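Local coordinates for protein putative Zn-dependent Alcohol Dehydrogenase (Rhodobacter sphaeroides, PDB 3IV6) that binds S-adenosylmethionine in a Rossmann-like alpha/beta fold and is probably a methyltransferase, despite being named a putative zinc-dependent alcohol dehydrogenase, at residues L159-Q165 / V188-A192; Y236-A242 / L253-R259. All coordinates share one frame; numbering follows the deposited sequence.

Contact 1: L159-Q165 / V188-A192; sequences LIEYGEQ and VLDRA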
loop_
_atom_site.group_PDB
_atom_site.type_symbol
_atom_site.label_atom_id
_atom_site.label_comp_id
_atom_site.label_asym_id
_atom_site.label_seq_id
_atom_site.Cartn_x
_atom_site.Cartn_y
_atom_site.Cartn_z
ATOM N N LEU A 159 -16.278 -9.043 -10.081
ATOM C CA LEU A 159 -15.934 -8.282 -11.283
ATOM C C LEU A 159 -15.805 -9.157 -12.541
ATOM O O LEU A 159 -16.360 -8.826 -13.599
ATOM C CB LEU A 159 -14.653 -7.477 -11.089
ATOM C CG LEU A 159 -14.749 -6.168 -10.306
ATOM C CD1 LEU A 159 -13.359 -5.605 -10.100
ATOM C CD2 LEU A 159 -15.635 -5.155 -11.000
ATOM N N ILE A 160 -15.056 -10.249 -12.437
ATOM C CA ILE A 160 -14.973 -11.215 -13.530
ATOM C C ILE A 160 -16.389 -11.705 -13.929
ATOM O O ILE A 160 -16.762 -11.659 -15.100
ATOM C CB ILE A 160 -14.061 -12.448 -13.171
ATOM C CG1 ILE A 160 -12.728 -12.030 -12.520
ATOM C CG2 ILE A 160 -13.841 -13.334 -14.361
ATOM C CD1 ILE A 160 -11.924 -11.026 -13.276
ATOM N N GLU A 161 -17.168 -12.163 -12.951
ATOM C CA GLU A 161 -18.472 -12.779 -13.202
ATOM C C GLU A 161 -19.389 -11.803 -13.917
ATOM O O GLU A 161 -19.802 -12.060 -15.049
ATOM C CB GLU A 161 -19.097 -13.274 -11.877
ATOM C CG GLU A 161 -20.582 -13.709 -11.896
ATOM C CD GLU A 161 -21.070 -14.330 -10.552
ATOM O OE1 GLU A 161 -22.304 -14.327 -10.308
ATOM O OE2 GLU A 161 -20.231 -14.820 -9.746
ATOM N N TYR A 162 -19.673 -10.680 -13.255
ATOM C CA TYR A 162 -20.668 -9.695 -13.693
ATOM C C TYR A 162 -20.222 -8.854 -14.912
ATOM O O TYR A 162 -20.992 -8.063 -15.479
ATOM C CB TYR A 162 -21.053 -8.782 -12.513
ATOM C CG TYR A 162 -21.692 -9.476 -11.298
ATOM C CD1 TYR A 162 -22.143 -10.787 -11.362
ATOM C CD2 TYR A 162 -21.841 -8.794 -10.089
ATOM C CE1 TYR A 162 -22.711 -11.396 -10.276
ATOM C CE2 TYR A 162 -22.416 -9.396 -8.991
ATOM C CZ TYR A 162 -22.854 -10.700 -9.086
ATOM O OH TYR A 162 -23.431 -11.317 -7.988
ATOM N N GLY A 163 -18.974 -9.042 -15.311
ATOM C CA GLY A 163 -18.422 -8.346 -16.454
ATOM C C GLY A 163 -18.291 -9.267 -17.649
ATOM O O GLY A 163 -18.166 -8.805 -18.778
ATOM N N GLU A 164 -18.301 -10.569 -17.377
ATOM C CA GLU A 164 -18.383 -11.606 -18.388
ATOM C C GLU A 164 -19.815 -11.673 -18.947
ATOM O O GLU A 164 -20.047 -11.610 -20.161
ATOM C CB GLU A 164 -18.043 -12.942 -17.742
ATOM C CG GLU A 164 -17.658 -14.027 -18.701
ATOM C CD GLU A 164 -16.184 -13.962 -19.053
ATOM O OE1 GLU A 164 -15.874 -13.487 -20.173
ATOM O OE2 GLU A 164 -15.344 -14.384 -18.211
ATOM N N GLN A 165 -20.776 -11.812 -18.041
ATOM C CA GLN A 165 -22.178 -11.839 -18.406
ATOM C C GLN A 165 -22.529 -10.609 -19.226
ATOM O O GLN A 165 -23.459 -10.622 -20.022
ATOM C CB GLN A 165 -23.040 -11.857 -17.151
ATOM C CG GLN A 165 -23.030 -13.178 -16.402
ATOM C CD GLN A 165 -23.812 -13.096 -15.095
ATOM O OE1 GLN A 165 -24.360 -12.043 -14.746
ATOM N NE2 GLN A 165 -23.855 -14.203 -14.362
ATOM N N VAL A 188 -20.920 -2.431 -13.813
ATOM C CA VAL A 188 -20.528 -3.693 -13.196
ATOM C C VAL A 188 -19.934 -3.468 -11.810
ATOM O O VAL A 188 -20.131 -4.275 -10.901
ATOM C CB VAL A 188 -19.507 -4.452 -14.063
ATOM C CG1 VAL A 188 -19.128 -5.769 -13.406
ATOM C CG2 VAL A 188 -20.066 -4.686 -15.459
ATOM N N LEU A 189 -19.208 -2.366 -11.654
ATOM C CA LEU A 189 -18.598 -2.025 -10.373
ATOM C C LEU A 189 -19.637 -2.000 -9.258
ATOM O O LEU A 189 -19.495 -2.692 -8.249
ATOM C CB LEU A 189 -17.889 -0.672 -10.462
ATOM C CG LEU A 189 -16.961 -0.315 -9.298
ATOM C CD1 LEU A 189 -15.931 -1.412 -9.076
ATOM C CD2 LEU A 189 -16.281 1.022 -9.543
ATOM N N ASP A 190 -20.682 -1.199 -9.445
ATOM C CA ASP A 190 -21.757 -1.102 -8.466
ATOM C C ASP A 190 -22.212 -2.483 -8.008
ATOM O O ASP A 190 -22.418 -2.717 -6.817
ATOM C CB ASP A 190 -22.940 -0.324 -9.046
ATOM C CG ASP A 190 -22.543 1.049 -9.550
ATOM O OD1 ASP A 190 -21.433 1.182 -10.106
ATOM O OD2 ASP A 190 -23.342 1.995 -9.392
ATOM N N ARG A 191 -22.368 -3.396 -8.961
ATOM C CA ARG A 191 -22.971 -4.695 -8.688
ATOM C C ARG A 191 -22.022 -5.590 -7.900
ATOM O O ARG A 191 -22.452 -6.525 -7.223
ATOM C CB ARG A 191 -23.380 -5.381 -9.993
ATOM C CG ARG A 191 -24.318 -6.562 -9.806
ATOM C CD ARG A 191 -25.280 -6.694 -10.975
ATOM N NE ARG A 191 -25.129 -7.971 -11.667
ATOM C CZ ARG A 191 -24.651 -8.100 -12.901
ATOM N NH1 ARG A 191 -24.276 -7.029 -13.585
ATOM N NH2 ARG A 191 -24.548 -9.303 -13.451
ATOM N N ALA A 192 -20.728 -5.299 -7.993
ATOM C CA ALA A 192 -19.701 -6.209 -7.502
ATOM C C ALA A 192 -19.212 -5.794 -6.118
ATOM O O ALA A 192 -18.574 -6.577 -5.414
ATOM C CB ALA A 192 -18.538 -6.274 -8.480
#
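R191 lays its guanidinium flat over one face of the Y162 ring, and this cation-pi stack joins helix 154-164 to the short helix 187-192. The centres are 4.1 Å apart and the planes differ by 14°, but R191 CZ is displaced from the ring normal, above Y162 CG and CB rather than over the middle of the ring. With chi1 at -166°, R191 CG stands anti to the backbone N and is set against Y162 CD2 at 3.3 Å; bends at chi2 and chi3 then lay the guanidinium over the ring.

Apolar contacts fill the space between the helices, whose segment axes approach to 9.2 Å with their directions 135° apart. V188 CG1 packs on Y162 CB at 3.7 Å and continues over the backbone of G163. One turn earlier on helix 154-164, L159 CD2 reaches A192 CB, a turn beyond V188, at 4.0 Å and also meets V188 and L189, while F180 and F182 add to the packing around L159.

Polar contacts are few. Q165 OE1 lies at the edge of the guanidinium, 3.0 Å from R191 NH2, but the angle is too poor for a hydrogen bond. The Y162 hydroxyl bonds K158 NZ on its own helix. Cutting the Y162 side chain back to an alanine is likely to leave the R191 guanidinium without its stacking surface, free to turn, and K158 NZ without its hydroxyl partner.

The chemistry implies a junction held by shape and by one stacked charge, with directional bonding between the segments playing little part.

Contact 2: Y236-A242 / L253-R259; sequences YVTLEKA and LYQFSRR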
loop_
_atom_site.group_PDB
_atom_site.type_symbol
_atom_site.label_atom_id
_atom_site.label_comp_id
_atom_site.label_asym_id
_atom_site.label_seq_id
_atom_site.Cartn_x
_atom_site.Cartn_y
_atom_site.Cartn_z
ATOM N N TYR A 236 21.861 -3.986 -7.076
ATOM C CA TYR A 236 21.040 -5.179 -7.128
ATOM C C TYR A 236 20.358 -5.502 -5.808
ATOM O O TYR A 236 20.953 -5.395 -4.719
ATOM C CB TYR A 236 21.846 -6.356 -7.652
ATOM C CG TYR A 236 22.118 -6.283 -9.147
ATOM C CD1 TYR A 236 21.079 -6.405 -10.066
ATOM C CD2 TYR A 236 23.409 -6.103 -9.640
ATOM C CE1 TYR A 236 21.312 -6.339 -11.437
ATOM C CE2 TYR A 236 23.653 -6.038 -11.001
ATOM C CZ TYR A 236 22.598 -6.156 -11.903
ATOM O OH TYR A 236 22.815 -6.099 -13.275
ATOM N N VAL A 237 19.096 -5.903 -5.936
ATOM C CA VAL A 237 18.183 -6.142 -4.819
ATOM C C VAL A 237 18.211 -7.580 -4.334
ATOM O O VAL A 237 18.407 -8.507 -5.111
ATOM C CB VAL A 237 16.765 -5.809 -5.288
ATOM C CG1 VAL A 237 15.712 -6.371 -4.363
ATOM C CG2 VAL A 237 16.622 -4.303 -5.509
ATOM N N THR A 238 17.990 -7.772 -3.043
ATOM C CA THR A 238 18.132 -9.086 -2.433
ATOM C C THR A 238 16.873 -9.413 -1.652
ATOM O O THR A 238 16.512 -8.706 -0.730
ATOM C CB THR A 238 19.306 -9.072 -1.444
ATOM O OG1 THR A 238 20.517 -8.734 -2.140
ATOM C CG2 THR A 238 19.438 -10.401 -0.698
ATOM N N LEU A 239 16.193 -10.494 -1.984
ATOM C CA LEU A 239 15.056 -10.852 -1.155
ATOM C C LEU A 239 15.507 -11.729 0.035
ATOM O O LEU A 239 15.803 -12.923 -0.123
ATOM C CB LEU A 239 13.962 -11.510 -1.984
ATOM C CG LEU A 239 12.754 -11.956 -1.160
ATOM C CD1 LEU A 239 12.041 -10.821 -0.427
ATOM C CD2 LEU A 239 11.761 -12.769 -1.989
ATOM N N GLU A 240 15.566 -11.115 1.210
ATOM C CA GLU A 240 16.025 -11.771 2.419
ATOM C C GLU A 240 15.026 -12.751 2.969
ATOM O O GLU A 240 15.396 -13.802 3.497
ATOM C CB GLU A 240 16.315 -10.734 3.483
ATOM C CG GLU A 240 17.427 -9.777 3.038
ATOM C CD GLU A 240 17.615 -8.577 3.916
ATOM O OE1 GLU A 240 17.196 -8.580 5.075
ATOM O OE2 GLU A 240 18.198 -7.615 3.435
ATOM N N LYS A 241 13.749 -12.428 2.867
ATOM C CA LYS A 241 12.736 -13.398 3.264
ATOM C C LYS A 241 11.343 -13.028 2.844
ATOM O O LYS A 241 11.099 -11.927 2.349
ATOM C CB LYS A 241 12.809 -13.784 4.758
ATOM C CG LYS A 241 12.486 -12.710 5.762
ATOM C CD LYS A 241 12.503 -13.287 7.165
ATOM C CE LYS A 241 12.223 -12.241 8.223
ATOM N NZ LYS A 241 11.885 -12.857 9.557
ATOM N N ALA A 242 10.435 -13.969 3.042
ATOM C CA ALA A 242 9.073 -13.829 2.574
ATOM C C ALA A 242 8.200 -14.693 3.451
ATOM O O ALA A 242 8.308 -15.895 3.419
ATOM C CB ALA A 242 8.982 -14.272 1.146
ATOM N N LEU A 253 4.479 -11.226 3.391
ATOM C CA LEU A 253 5.352 -10.116 3.753
ATOM C C LEU A 253 6.771 -10.342 3.244
ATOM O O LEU A 253 7.350 -11.409 3.444
ATOM C CB LEU A 253 5.363 -9.916 5.270
ATOM C CG LEU A 253 6.419 -8.954 5.819
ATOM C CD1 LEU A 253 6.335 -7.607 5.117
ATOM C CD2 LEU A 253 6.264 -8.789 7.324
ATOM N N TYR A 254 7.326 -9.330 2.585
ATOM C CA TYR A 254 8.603 -9.477 1.880
ATOM C C TYR A 254 9.585 -8.519 2.451
ATOM O O TYR A 254 9.303 -7.317 2.493
ATOM C CB TYR A 254 8.490 -9.115 0.392
ATOM C CG TYR A 254 7.562 -9.998 -0.346
ATOM C CD1 TYR A 254 8.049 -11.038 -1.133
ATOM C CD2 TYR A 254 6.187 -9.824 -0.239
ATOM C CE1 TYR A 254 7.196 -11.877 -1.819
ATOM C CE2 TYR A 254 5.299 -10.671 -0.929
ATOM C CZ TYR A 254 5.818 -11.706 -1.718
ATOM O OH TYR A 254 4.994 -12.573 -2.392
ATOM N N GLN A 255 10.743 -9.048 2.846
ATOM C CA GLN A 255 11.826 -8.252 3.413
ATOM C C GLN A 255 12.960 -8.258 2.406
ATOM O O GLN A 255 13.437 -9.313 1.987
ATOM C CB GLN A 255 12.255 -8.827 4.763
ATOM C CG GLN A 255 13.556 -8.254 5.313
ATOM C CD GLN A 255 13.825 -8.717 6.730
ATOM O OE1 GLN A 255 12.918 -8.759 7.554
ATOM N NE2 GLN A 255 15.076 -9.077 7.019
ATOM N N PHE A 256 13.365 -7.073 1.983
ATOM C CA PHE A 256 14.385 -6.945 0.946
ATOM C C PHE A 256 15.266 -5.706 1.120
ATOM O O PHE A 256 14.965 -4.779 1.884
ATOM C CB PHE A 256 13.766 -6.991 -0.468
ATOM C CG PHE A 256 12.746 -5.884 -0.771
ATOM C CD1 PHE A 256 13.121 -4.745 -1.496
ATOM C CD2 PHE A 256 11.412 -5.975 -0.364
ATOM C CE1 PHE A 256 12.191 -3.722 -1.821
ATOM C CE2 PHE A 256 10.494 -4.945 -0.679
ATOM C CZ PHE A 256 10.891 -3.841 -1.413
ATOM N N SER A 257 16.356 -5.682 0.379
ATOM C CA SER A 257 17.338 -4.631 0.554
ATOM C C SER A 257 18.230 -4.637 -0.667
ATOM O O SER A 257 18.117 -5.555 -1.484
ATOM C CB SER A 257 18.170 -4.946 1.777
ATOM O OG SER A 257 18.732 -6.213 1.578
ATOM N N ARG A 258 19.070 -3.608 -0.815
ATOM C CA ARG A 258 20.114 -3.649 -1.815
ATOM C C ARG A 258 21.357 -3.099 -1.166
ATOM O O ARG A 258 21.334 -1.988 -0.647
ATOM C CB ARG A 258 19.751 -2.881 -3.099
ATOM C CG ARG A 258 19.578 -1.407 -2.918
ATOM C CD ARG A 258 20.182 -0.654 -4.063
ATOM N NE ARG A 258 19.214 0.229 -4.726
ATOM C CZ ARG A 258 18.853 1.439 -4.287
ATOM N NH1 ARG A 258 17.978 2.153 -4.997
ATOM N NH2 ARG A 258 19.350 1.933 -3.144
ATOM N N ARG A 259 22.437 -3.871 -1.171
ATOM C CA ARG A 259 23.685 -3.385 -0.585
ATOM C C ARG A 259 24.849 -3.767 -1.478
ATOM O O ARG A 259 24.694 -4.629 -2.340
ATOM C CB ARG A 259 23.879 -3.942 0.838
ATOM C CG ARG A 259 22.651 -3.837 1.765
ATOM C CD ARG A 259 22.909 -4.464 3.149
ATOM N NE ARG A 259 21.838 -4.188 4.111
ATOM C CZ ARG A 259 20.926 -5.073 4.524
ATOM N NH1 ARG A 259 20.951 -6.314 4.063
ATOM N NH2 ARG A 259 19.984 -4.721 5.399
#
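The Y254 ring is met at its edge, near its plane, by L239 CD1, while one face of the R259 guanidinium lies over S257 CB of the same segment. On the opposite face of the sheet from the Y254 ring, the E240 carboxylate and the Q255 amide meet with their planes 85° apart. These groups sit on or just past the antiparallel hairpin of strands 237-244 and 251-258, which carries a classic beta bulge and closes one end of a seven-stranded sheet with the order 3-2-1-4-5-7-6, as in class I methyltransferases.

The backbone evidence for the bulge is a one-residue shift in register. T238 and S257 form a hydrogen-bonded pair, with T238 N to S257 O at 2.7 Å; beyond L239 and F256, both E240 and K241 face Q255. Q255 O receives K241 N at 3.3 Å and E240 N more weakly, and Q255 N returns a bond to K241 O at 2.9 Å.

On the face bearing V237, L239, A242, Y254 and F256, L239 CD1 reaches Y254 CB at 4.0 Å, and helices 125-139 and 219-226 cover this side.

The bulge also brings E240 over the polar side. E240 OE2 forms a salt bridge with R259 NH1 at 3.1 Å whose hydrogen bond is bent and weak, while R259 NE bonds S141 O. The modelled approach of S257 OG to the same E240 oxygen is doubtfully short. Q255 NE2 meets E240 OE1 at 2.9 Å and 169°, the oxygen lying nearly in the amide plane.

Overall arrangement
The two contacts share no helix or strand: their centres are 37 Å apart and their nearest atoms about 20 Å. Contact 1 is mostly buried but peripheral, 24 Å from the chain centre, in the part of the sequence between strands 143-149 and 237-244; it packs two helices with little directional bonding. Contact 2, at 17 Å, is partly buried and belongs to the main sheet, where outermost strand 237-244 pairs with 251-258 through backbone hydrogen bonds. Arginine serves each differently, stacked on an aromatic ring in contact 1 and paired with a carboxylate in contact 2. Contact 2 lies nearer the cofactor without touching it, the L253 side chain being about 11 Å from bound S-adenosylmethionine, whereas contact 1 is away from the binding site.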